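Local structure of EscN (Escherichia coli O127:H6, 2OBL) at residues G71-I76 with K202-A207; I100-I105 with S125-V130; E140-A145 with T170-A175; I244-E249 with P257-G262. The protein belongs to the ATP synthase alpha/beta family of P-loop proteins and is probably a component of a type III secretion system. The protein carries 1 engineered substitution. All coordinates share one frame; numbering follows the deposited sequence.

All four contacts lie in the P-loop family region, and interactions 1, 2 and 4 draw on one central sheet. Interactions 1 and 4 meet on neighbouring strands, where Gly75 O and Ile244 N lie 2.8 Å apart, probably hydrogen-bonded. Interaction 3 sits on the helices outside: Val130 CG1 of interaction 2 packs 3.8 Å from Ala144 CB, and Leu203 CD1 of interaction 1 comes within 3.6 Å of Tyr172 CZ. Interactions 2 and 4 are farther apart, their centres about 25 Å from each other on opposite sides of the chain's centre. Of the residues in interaction 4, Leu246 touches the probable P-loop, and the Val245 side chain is about 12 Å from the bound calcium ion.

Interaction 1 (G71-I76 with K202-A207); sequences GQRIGI and KLLERA
Arg73 reaches across from the start of its strand and gives an N-H to the backbone of Leu204: NH1 lies 3.1 Å from Leu204 O, with an N-H...O angle of 156°. The oxygen sits close to the guanidinium plane, at its edge, but from the carbonyl's side the approach is unusual, because NH1 stands above the plane of the C=O, 72° out of it. The other face of that carbonyl is taken by Ala207 N, at 3.2 Å from Leu204 O, in the bond that closes the type I turn from Leu204 to Ala207. One oxygen is thus gripped from both faces, the arginine joining the turn's own bond there.

The shaft of the arginine does the apolar work. Its CG lies 3.8 Å from Ala207 CB, and its CD is 3.9 Å from the same methyl carbon, Ala207 CB. A bend at chi2 (83°), followed by another at chi3, turns the chain so that the guanidinium lies beside the turn. Asp241 helps to hold the head through a salt bridge from its carboxylate OD2 to Arg73 NE. Glu205 is nearby too, its OE2 6.2 Å from Arg73 NH1, too far for a bridge but of a sign that would probably favour the arginine's charge.

Farther out, Arg206 leaves the turn the other way, bridging to Glu153 of helix 138-156. Leu204 and Ala207 pack on Tyr219 and Ala217 of strand 214-222, which pairs with strand 73-78, so the turn leans on two neighbouring strands of the central sheet.

Interaction 2 (I100-I105 with S125-V130); sequences IVLALI and SKCVLV
Ile100 to Ala103 run beside Cys127 to Val130 as parallel neighbours in the central sheet of the P-loop fold, joined by a beta-alpha-beta crossover through helices 109-116 and 121-124. The strand axes are 4.7 Å apart and diverge by only 13°, and the side chains line up in pairs on alternating faces.

On one face Ile100, Leu102, Cys127 and Leu129 pack together. Leu102 and Leu129 lie side by side and point the same way, with Leu102 CD1 3.6 Å from Leu129 CD2. Next along, Cys127 SG rests 3.9 Å from Ile100 CB, tucked against the flank of the isoleucine. The extended chain of Lys126 slants across the tip of Ile100, bringing CE to 3.9 Å from Ile100 CD1. It can do so because its CG lies between the backbone N and the carbonyl carbon (chi1 66°), and its ammonium then goes on to Ala97 O. Phe115 and Leu119 pack on Leu102 from this side.

The other face carries Val101, Ala103, Val128 and Val130, covered by helix 138-156 through Ala144, Ala148 and Phe155. Here the branches barely brush: Val101 CG2 is 4.4 Å from Val128 CB.

Five backbone bonds zip the strands together. At the C-terminal end of the pairing Val130 takes part twice, its N giving to Leu102 O at 2.8 Å and its O accepting from Leu104 N at 2.8 Å.

Interaction 3 (E140-A145 with T170-A175); sequences ERMKAA and TRYARA
Tyr172 and Ala175 of helix 169-182 pack against Arg141, Met142 and Ala145 of helix 138-156, a helix-helix crossing on the outside of the central sheet of the P-loop fold, with strand 161-167 between the two helices in the chain. The short axes pass 8.0 Å apart at a crossing angle of -130°.

Small residues make this closeness possible. Ala175 CB points at the other helix and settles 3.5 Å from Arg141 CB, close to the backbone of Met142 as well. Ala145 CB meets the tyrosine ring at CD1, 3.4 Å away. With CG anti to the backbone N (chi1 153°), the ring of Tyr172 swings over to the first helix and presents its edge to the Met142 carbonyl; Met142 O lies near the ring plane, 3.4 Å from Tyr172 CE1. The extended methionine chain runs obliquely past the CE1 side of the ring toward the hydroxyl, its CG 3.7 Å from Tyr172 CE1. Beyond, the tyrosine hydroxyl is hydrogen-bonded to Ser199 of helix 194-204, and Ile105 of the sheet lies under both helices.

Arg141 O is buried here and finds no hydrogen-bonding partner. The arginine head is better served: NE bonds to Arg136 O, and a water in the guanidinium plane bridges the helices, accepting from Arg141 NH1 at 2.9 Å and donating to Arg171 O at 2.7 Å.

Interaction 4 (I244-E249 with P257-G262); sequences IVLTRE and PAIDIG
The carboxylate of Asp260 meets Thr247 through a water: OD2 accepts from it at 2.6 Å, and the same water lies 2.7 Å from Thr247 OG1. The other oxygen, OD1, turns back to its own loop, where it takes a weak hydrogen bond from Leu263 N. Beside the water the two side chains touch directly, Thr247 CG2 lying 3.7 Å from Asp260 CB. Thr247 holds OG1 between the backbone N and the carbonyl carbon (chi1 64°), and from there it also caps Leu250 N as the N-cap of helix 248-251.

Two backbone hydrogen bonds join the segments. Asp260 N gives to Val245 O at 2.9 Å, and Thr247 N gives to Ala258 O at 3.0 Å, each donor nearly in line with the acceptor's C=O, so Leu246 and Ile259 face each other as a single beta bridge. The bridge joins the chain at strand 242-245, which pairs with strand 73-78 of the central P-loop sheet, to the loop that follows helix 248-251. The loop is shaped for this by an inverse gamma turn centred on Ala258, closed by a weak bond from Ile259 N to Pro257 O, and by the cis peptide bond before Pro257.

On the side of the bridge away from the water the contact is apolar. Leu246 CD2 presses against Ile259 CG1 at 3.5 Å, tighter than usual for two carbons, and Ile244 CG2 reaches the same CG1 of Ile259 at 3.8 Å. Leu246 continues onto Ala78 and Val82, part of what is probably the P-loop, while Ile259 rests on Ala61 and Ile62 of helix 60-65.

Interaction 1 (G71-I76 with K202-A207)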
# COMPACT_ATOMS: atom_id res chain seq x y z
N GLY A 71 -11.57 1.06 -3.88
CA GLY A 71 -11.94 2.05 -2.87
C GLY A 71 -11.49 1.69 -1.45
O GLY A 71 -11.80 2.39 -0.50
N GLN A 72 -10.78 0.58 -1.31
CA GLN A 72 -10.24 0.16 -0.03
C GLN A 72 -9.13 1.10 0.43
O GLN A 72 -8.44 1.69 -0.40
CB GLN A 72 -9.65 -1.25 -0.18
CG GLN A 72 -9.49 -2.01 1.11
CD GLN A 72 -8.87 -3.37 0.89
OE1 GLN A 72 -8.45 -3.69 -0.22
NE2 GLN A 72 -8.78 -4.16 1.95
N ARG A 73 -9.01 1.23 1.76
CA ARG A 73 -7.82 1.81 2.39
C ARG A 73 -6.97 0.67 2.94
O ARG A 73 -7.43 -0.12 3.77
CB ARG A 73 -8.19 2.77 3.52
CG ARG A 73 -8.80 4.10 3.05
CD ARG A 73 -10.28 3.96 2.77
NE ARG A 73 -10.93 3.25 3.88
CZ ARG A 73 -11.39 3.83 4.98
NH1 ARG A 73 -11.32 5.16 5.12
NH2 ARG A 73 -11.94 3.09 5.93
N ILE A 74 -5.73 0.57 2.46
CA ILE A 74 -4.87 -0.58 2.75
C ILE A 74 -3.58 -0.08 3.36
O ILE A 74 -3.01 0.89 2.88
CB ILE A 74 -4.50 -1.29 1.42
CG1 ILE A 74 -5.76 -1.71 0.66
CG2 ILE A 74 -3.54 -2.46 1.67
CD1 ILE A 74 -5.59 -1.65 -0.86
N GLY A 75 -3.11 -0.73 4.42
CA GLY A 75 -1.82 -0.36 5.00
C GLY A 75 -0.77 -1.41 4.66
O GLY A 75 -1.07 -2.60 4.63
N ILE A 76 0.46 -0.97 4.41
CA ILE A 76 1.58 -1.91 4.31
C ILE A 76 2.54 -1.54 5.43
O ILE A 76 3.03 -0.41 5.48
CB ILE A 76 2.31 -1.81 2.95
CG1 ILE A 76 1.36 -2.22 1.81
CG2 ILE A 76 3.59 -2.68 2.98
CD1 ILE A 76 1.98 -2.08 0.40
N LYS A 202 -9.36 11.95 8.73
CA LYS A 202 -9.75 12.96 7.74
C LYS A 202 -9.07 12.69 6.40
O LYS A 202 -9.70 12.79 5.35
CB LYS A 202 -9.41 14.36 8.23
CG LYS A 202 -10.24 14.79 9.43
CD LYS A 202 -10.53 16.27 9.39
CE LYS A 202 -11.69 16.62 10.30
NZ LYS A 202 -12.32 17.90 9.88
N LEU A 203 -7.80 12.33 6.44
CA LEU A 203 -7.09 11.92 5.23
C LEU A 203 -7.61 10.61 4.64
O LEU A 203 -7.87 10.52 3.44
CB LEU A 203 -5.59 11.75 5.51
CG LEU A 203 -4.74 13.01 5.48
CD1 LEU A 203 -3.40 12.74 6.15
CD2 LEU A 203 -4.53 13.49 4.04
N LEU A 204 -7.75 9.59 5.47
CA LEU A 204 -8.10 8.27 4.97
C LEU A 204 -9.52 8.22 4.47
O LEU A 204 -9.85 7.45 3.55
CB LEU A 204 -7.84 7.20 6.04
CG LEU A 204 -6.45 6.58 5.97
CD1 LEU A 204 -5.36 7.61 6.13
CD2 LEU A 204 -6.31 5.45 7.01
N GLU A 205 -10.39 9.03 5.07
CA GLU A 205 -11.79 9.01 4.71
C GLU A 205 -12.02 9.62 3.32
O GLU A 205 -13.10 9.47 2.76
CB GLU A 205 -12.66 9.67 5.79
CG GLU A 205 -12.74 8.86 7.09
CD GLU A 205 -13.70 9.46 8.12
OE1 GLU A 205 -14.47 10.37 7.74
OE2 GLU A 205 -13.69 9.02 9.30
N ARG A 206 -11.01 10.27 2.77
CA ARG A 206 -11.11 10.82 1.41
C ARG A 206 -10.92 9.79 0.29
O ARG A 206 -11.36 9.99 -0.83
CB ARG A 206 -10.20 12.03 1.24
CG ARG A 206 -10.70 13.23 2.03
CD ARG A 206 -9.64 14.29 2.17
NE ARG A 206 -9.41 15.01 0.92
CZ ARG A 206 -8.54 16.02 0.82
NH1 ARG A 206 -7.85 16.41 1.89
NH2 ARG A 206 -8.39 16.64 -0.34
N ALA A 207 -10.26 8.67 0.61
CA ALA A 207 -10.20 7.54 -0.32
C ALA A 207 -11.56 6.85 -0.32
O ALA A 207 -12.36 7.04 0.60
CB ALA A 207 -9.11 6.56 0.13

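Interaction 2 (I100-I105 with S125-V130)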
# COMPACT_ATOMS: atom_id res chain seq x y z
N ILE A 100 -1.98 6.77 -11.09
CA ILE A 100 -1.35 6.57 -9.79
C ILE A 100 -0.87 7.91 -9.27
O ILE A 100 -0.17 8.65 -9.96
CB ILE A 100 -0.14 5.60 -9.87
CG1 ILE A 100 -0.56 4.25 -10.46
CG2 ILE A 100 0.46 5.39 -8.49
CD1 ILE A 100 0.62 3.41 -10.90
N VAL A 101 -1.27 8.23 -8.04
CA VAL A 101 -0.75 9.41 -7.38
C VAL A 101 0.10 8.93 -6.23
O VAL A 101 -0.39 8.29 -5.30
CB VAL A 101 -1.88 10.33 -6.88
CG1 VAL A 101 -1.31 11.53 -6.16
CG2 VAL A 101 -2.77 10.75 -8.05
N LEU A 102 1.39 9.24 -6.31
CA LEU A 102 2.37 8.83 -5.31
C LEU A 102 2.74 10.01 -4.44
O LEU A 102 2.92 11.13 -4.93
CB LEU A 102 3.62 8.30 -6.01
CG LEU A 102 3.64 6.82 -6.39
CD1 LEU A 102 4.63 6.55 -7.50
CD2 LEU A 102 4.00 5.99 -5.16
N ALA A 103 2.81 9.76 -3.13
CA ALA A 103 3.34 10.73 -2.21
C ALA A 103 4.55 10.08 -1.58
O ALA A 103 4.42 9.08 -0.84
CB ALA A 103 2.32 11.11 -1.16
N LEU A 104 5.72 10.60 -1.91
CA LEU A 104 6.98 10.10 -1.36
C LEU A 104 7.51 11.12 -0.36
O LEU A 104 8.05 12.17 -0.74
CB LEU A 104 7.99 9.86 -2.48
CG LEU A 104 7.53 8.96 -3.63
CD1 LEU A 104 8.64 8.82 -4.66
CD2 LEU A 104 7.12 7.61 -3.09
N ILE A 105 7.33 10.80 0.91
CA ILE A 105 7.52 11.76 1.99
C ILE A 105 8.64 11.38 2.96
O ILE A 105 8.65 10.30 3.55
CB ILE A 105 6.20 11.94 2.80
CG1 ILE A 105 5.02 12.32 1.87
CG2 ILE A 105 6.41 12.93 3.97
CD1 ILE A 105 3.67 12.45 2.59
N SER A 125 4.09 7.59 -17.00
CA SER A 125 3.16 8.35 -17.82
C SER A 125 1.77 8.46 -17.24
O SER A 125 1.01 9.35 -17.63
CB SER A 125 3.08 7.76 -19.22
OG SER A 125 4.21 8.18 -19.97
N LYS A 126 1.42 7.55 -16.33
CA LYS A 126 0.13 7.66 -15.63
C LYS A 126 0.27 8.01 -14.15
O LYS A 126 -0.70 7.91 -13.39
CB LYS A 126 -0.68 6.37 -15.78
CG LYS A 126 -0.09 5.16 -15.12
CD LYS A 126 -1.03 3.98 -15.30
CE LYS A 126 -0.51 2.73 -14.61
NZ LYS A 126 -1.46 1.60 -14.87
N CYS A 127 1.47 8.46 -13.77
CA CYS A 127 1.76 8.83 -12.38
C CYS A 127 1.83 10.33 -12.17
O CYS A 127 2.32 11.09 -13.02
CB CYS A 127 3.12 8.25 -11.95
SG CYS A 127 3.17 6.46 -11.67
N VAL A 128 1.34 10.77 -11.02
CA VAL A 128 1.72 12.07 -10.48
C VAL A 128 2.60 11.82 -9.27
O VAL A 128 2.24 11.06 -8.36
CB VAL A 128 0.48 12.90 -10.06
CG1 VAL A 128 0.93 14.30 -9.63
CG2 VAL A 128 -0.51 13.01 -11.22
N LEU A 129 3.79 12.41 -9.27
CA LEU A 129 4.79 12.11 -8.25
C LEU A 129 4.96 13.28 -7.30
O LEU A 129 5.65 14.25 -7.62
CB LEU A 129 6.13 11.81 -8.93
CG LEU A 129 6.08 10.72 -10.01
CD1 LEU A 129 7.36 10.71 -10.84
CD2 LEU A 129 5.86 9.38 -9.37
N VAL A 130 4.30 13.21 -6.14
CA VAL A 130 4.43 14.24 -5.12
C VAL A 130 5.61 13.86 -4.23
O VAL A 130 5.57 12.85 -3.52
CB VAL A 130 3.16 14.39 -4.28
CG1 VAL A 130 3.36 15.47 -3.19
CG2 VAL A 130 1.95 14.70 -5.17

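Interaction 3 (E140-A145 with T170-A175)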
# COMPACT_ATOMS: atom_id res chain seq x y z
N GLU A 140 5.95 21.57 4.49
CA GLU A 140 5.88 21.00 3.17
C GLU A 140 5.68 19.48 3.19
O GLU A 140 4.89 18.96 2.43
CB GLU A 140 7.12 21.36 2.36
CG GLU A 140 6.85 21.40 0.88
CD GLU A 140 8.10 21.51 0.07
OE1 GLU A 140 9.11 22.02 0.58
OE2 GLU A 140 8.08 21.08 -1.09
N ARG A 141 6.41 18.78 4.06
CA ARG A 141 6.25 17.33 4.18
C ARG A 141 4.85 16.92 4.67
O ARG A 141 4.28 15.89 4.25
CB ARG A 141 7.34 16.74 5.07
CG ARG A 141 8.75 16.77 4.43
CD ARG A 141 9.82 16.19 5.36
NE ARG A 141 10.36 17.21 6.27
CZ ARG A 141 10.22 17.21 7.59
NH1 ARG A 141 9.58 16.23 8.22
NH2 ARG A 141 10.76 18.20 8.31
N MET A 142 4.28 17.71 5.57
CA MET A 142 2.91 17.47 6.00
C MET A 142 1.92 17.73 4.86
O MET A 142 1.01 16.94 4.62
CB MET A 142 2.56 18.36 7.18
CG MET A 142 1.11 18.27 7.59
SD MET A 142 0.76 19.42 8.91
CE MET A 142 -0.88 18.87 9.39
N LYS A 143 2.09 18.86 4.16
CA LYS A 143 1.13 19.23 3.11
C LYS A 143 1.12 18.24 1.95
O LYS A 143 0.10 18.07 1.27
CB LYS A 143 1.38 20.67 2.62
CG LYS A 143 0.89 21.75 3.59
CD LYS A 143 1.41 23.14 3.21
CE LYS A 143 0.77 24.23 4.09
NZ LYS A 143 0.90 25.59 3.45
N ALA A 144 2.24 17.55 1.74
CA ALA A 144 2.34 16.59 0.63
C ALA A 144 1.23 15.55 0.67
O ALA A 144 0.73 15.14 -0.37
CB ALA A 144 3.70 15.90 0.60
N ALA A 145 0.85 15.11 1.87
CA ALA A 145 -0.19 14.11 2.01
C ALA A 145 -1.54 14.65 1.50
O ALA A 145 -2.31 13.93 0.86
CB ALA A 145 -0.32 13.71 3.47
N THR A 170 3.79 7.27 8.18
CA THR A 170 4.69 7.47 9.32
C THR A 170 5.44 8.79 9.24
O THR A 170 5.49 9.55 10.21
CB THR A 170 5.70 6.31 9.40
OG1 THR A 170 4.99 5.09 9.60
CG2 THR A 170 6.70 6.55 10.55
N ARG A 171 6.05 9.08 8.09
CA ARG A 171 6.84 10.31 7.97
C ARG A 171 5.97 11.53 7.75
O ARG A 171 6.34 12.65 8.16
CB ARG A 171 7.92 10.17 6.90
CG ARG A 171 8.99 9.14 7.30
CD ARG A 171 10.26 9.29 6.46
NE ARG A 171 11.13 8.11 6.56
CZ ARG A 171 12.15 8.02 7.39
NH1 ARG A 171 12.43 9.03 8.21
NH2 ARG A 171 12.90 6.92 7.40
N TYR A 172 4.79 11.32 7.17
CA TYR A 172 3.79 12.37 7.13
C TYR A 172 3.47 12.79 8.57
O TYR A 172 3.41 13.98 8.88
CB TYR A 172 2.47 11.91 6.48
CG TYR A 172 1.32 12.72 7.02
CD1 TYR A 172 1.06 14.00 6.55
CD2 TYR A 172 0.52 12.24 8.06
CE1 TYR A 172 0.04 14.77 7.08
CE2 TYR A 172 -0.50 13.00 8.60
CZ TYR A 172 -0.73 14.27 8.10
OH TYR A 172 -1.74 15.04 8.63
N ALA A 173 3.24 11.80 9.42
CA ALA A 173 2.84 12.06 10.82
C ALA A 173 3.93 12.77 11.62
O ALA A 173 3.65 13.62 12.46
CB ALA A 173 2.41 10.77 11.51
N ARG A 174 5.18 12.41 11.36
CA ARG A 174 6.29 13.05 12.05
C ARG A 174 6.38 14.51 11.61
O ARG A 174 6.64 15.39 12.43
CB ARG A 174 7.60 12.33 11.76
CG ARG A 174 7.67 10.96 12.43
CD ARG A 174 8.91 10.22 11.95
NE ARG A 174 8.96 8.86 12.47
CZ ARG A 174 9.85 7.95 12.09
NH1 ARG A 174 10.77 8.28 11.18
NH2 ARG A 174 9.84 6.73 12.61
N ALA A 175 6.15 14.77 10.33
CA ALA A 175 6.11 16.16 9.84
C ALA A 175 4.94 16.92 10.49
O ALA A 175 5.11 18.02 10.99
CB ALA A 175 6.00 16.20 8.31
O HOH W 1 8.71 13.64 7.39

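Interaction 4 (I244-E249 with P257-G262)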
# COMPACT_ATOMS: atom_id res chain seq x y z
N ILE A 244 -1.16 -5.34 5.05
CA ILE A 244 -0.17 -6.27 4.54
C ILE A 244 1.07 -6.07 5.41
O ILE A 244 1.58 -4.96 5.52
CB ILE A 244 0.20 -5.92 3.10
CG1 ILE A 244 -1.04 -6.01 2.19
CG2 ILE A 244 1.33 -6.80 2.58
CD1 ILE A 244 -1.70 -7.38 2.22
N VAL A 245 1.57 -7.15 5.98
CA VAL A 245 2.69 -7.03 6.91
C VAL A 245 3.93 -7.72 6.35
O VAL A 245 3.87 -8.91 6.01
CB VAL A 245 2.35 -7.65 8.26
CG1 VAL A 245 3.57 -7.63 9.19
CG2 VAL A 245 1.16 -6.91 8.88
N LEU A 246 5.03 -6.99 6.26
CA LEU A 246 6.30 -7.58 5.80
C LEU A 246 7.17 -7.83 7.02
O LEU A 246 7.17 -7.03 7.95
CB LEU A 246 7.03 -6.61 4.87
CG LEU A 246 6.21 -6.01 3.74
CD1 LEU A 246 7.12 -5.26 2.74
CD2 LEU A 246 5.43 -7.10 3.03
N THR A 247 7.93 -8.92 7.00
CA THR A 247 8.73 -9.28 8.16
C THR A 247 10.19 -9.50 7.83
O THR A 247 10.53 -9.99 6.75
CB THR A 247 8.21 -10.56 8.85
OG1 THR A 247 8.33 -11.67 7.95
CG2 THR A 247 6.76 -10.38 9.28
N ARG A 248 11.05 -9.13 8.78
CA ARG A 248 12.48 -9.42 8.69
C ARG A 248 12.72 -10.92 8.56
O ARG A 248 13.60 -11.36 7.82
CB ARG A 248 13.21 -8.85 9.91
CG ARG A 248 14.73 -8.98 9.85
CD ARG A 248 15.41 -7.85 10.62
NE ARG A 248 15.28 -6.58 9.91
CZ ARG A 248 14.53 -5.56 10.33
NH1 ARG A 248 13.84 -5.67 11.46
NH2 ARG A 248 14.47 -4.45 9.61
N GLU A 249 11.92 -11.71 9.26
CA GLU A 249 12.05 -13.17 9.21
C GLU A 249 11.94 -13.75 7.80
O GLU A 249 12.73 -14.63 7.42
CB GLU A 249 11.05 -13.83 10.17
CG GLU A 249 11.42 -13.67 11.65
CD GLU A 249 11.19 -12.25 12.20
OE1 GLU A 249 10.39 -11.47 11.62
OE2 GLU A 249 11.82 -11.93 13.23
N PRO A 257 7.87 -11.23 -2.34
CA PRO A 257 7.61 -10.23 -1.28
C PRO A 257 7.57 -10.87 0.11
O PRO A 257 7.04 -11.96 0.25
CB PRO A 257 6.22 -9.69 -1.63
CG PRO A 257 6.12 -9.90 -3.13
CD PRO A 257 6.79 -11.23 -3.35
N ALA A 258 8.09 -10.18 1.13
CA ALA A 258 8.27 -10.77 2.46
C ALA A 258 6.99 -10.66 3.29
O ALA A 258 7.04 -10.29 4.46
CB ALA A 258 9.44 -10.11 3.19
N ILE A 259 5.87 -11.02 2.68
CA ILE A 259 4.57 -10.85 3.30
C ILE A 259 4.26 -12.02 4.24
O ILE A 259 4.23 -13.18 3.82
CB ILE A 259 3.45 -10.76 2.25
CG1 ILE A 259 3.67 -9.57 1.30
CG2 ILE A 259 2.11 -10.66 2.95
CD1 ILE A 259 2.80 -9.64 0.01
N ASP A 260 4.03 -11.71 5.50
CA ASP A 260 3.58 -12.73 6.43
C ASP A 260 2.08 -12.86 6.28
O ASP A 260 1.33 -11.98 6.70
CB ASP A 260 3.94 -12.35 7.87
CG ASP A 260 3.64 -13.46 8.87
OD1 ASP A 260 2.47 -13.90 8.93
OD2 ASP A 260 4.56 -13.87 9.60
N ILE A 261 1.63 -13.95 5.69
CA ILE A 261 0.20 -14.09 5.38
C ILE A 261 -0.68 -14.09 6.65
O ILE A 261 -1.76 -13.50 6.67
CB ILE A 261 -0.06 -15.34 4.52
CG1 ILE A 261 0.85 -15.32 3.28
CG2 ILE A 261 -1.56 -15.47 4.14
CD1 ILE A 261 0.53 -14.23 2.25
N GLY A 262 -0.19 -14.74 7.71
CA GLY A 262 -0.98 -14.90 8.93
C GLY A 262 -1.18 -13.61 9.69
O GLY A 262 -2.11 -13.48 10.50
O HOH W 2 7.13 -13.82 9.17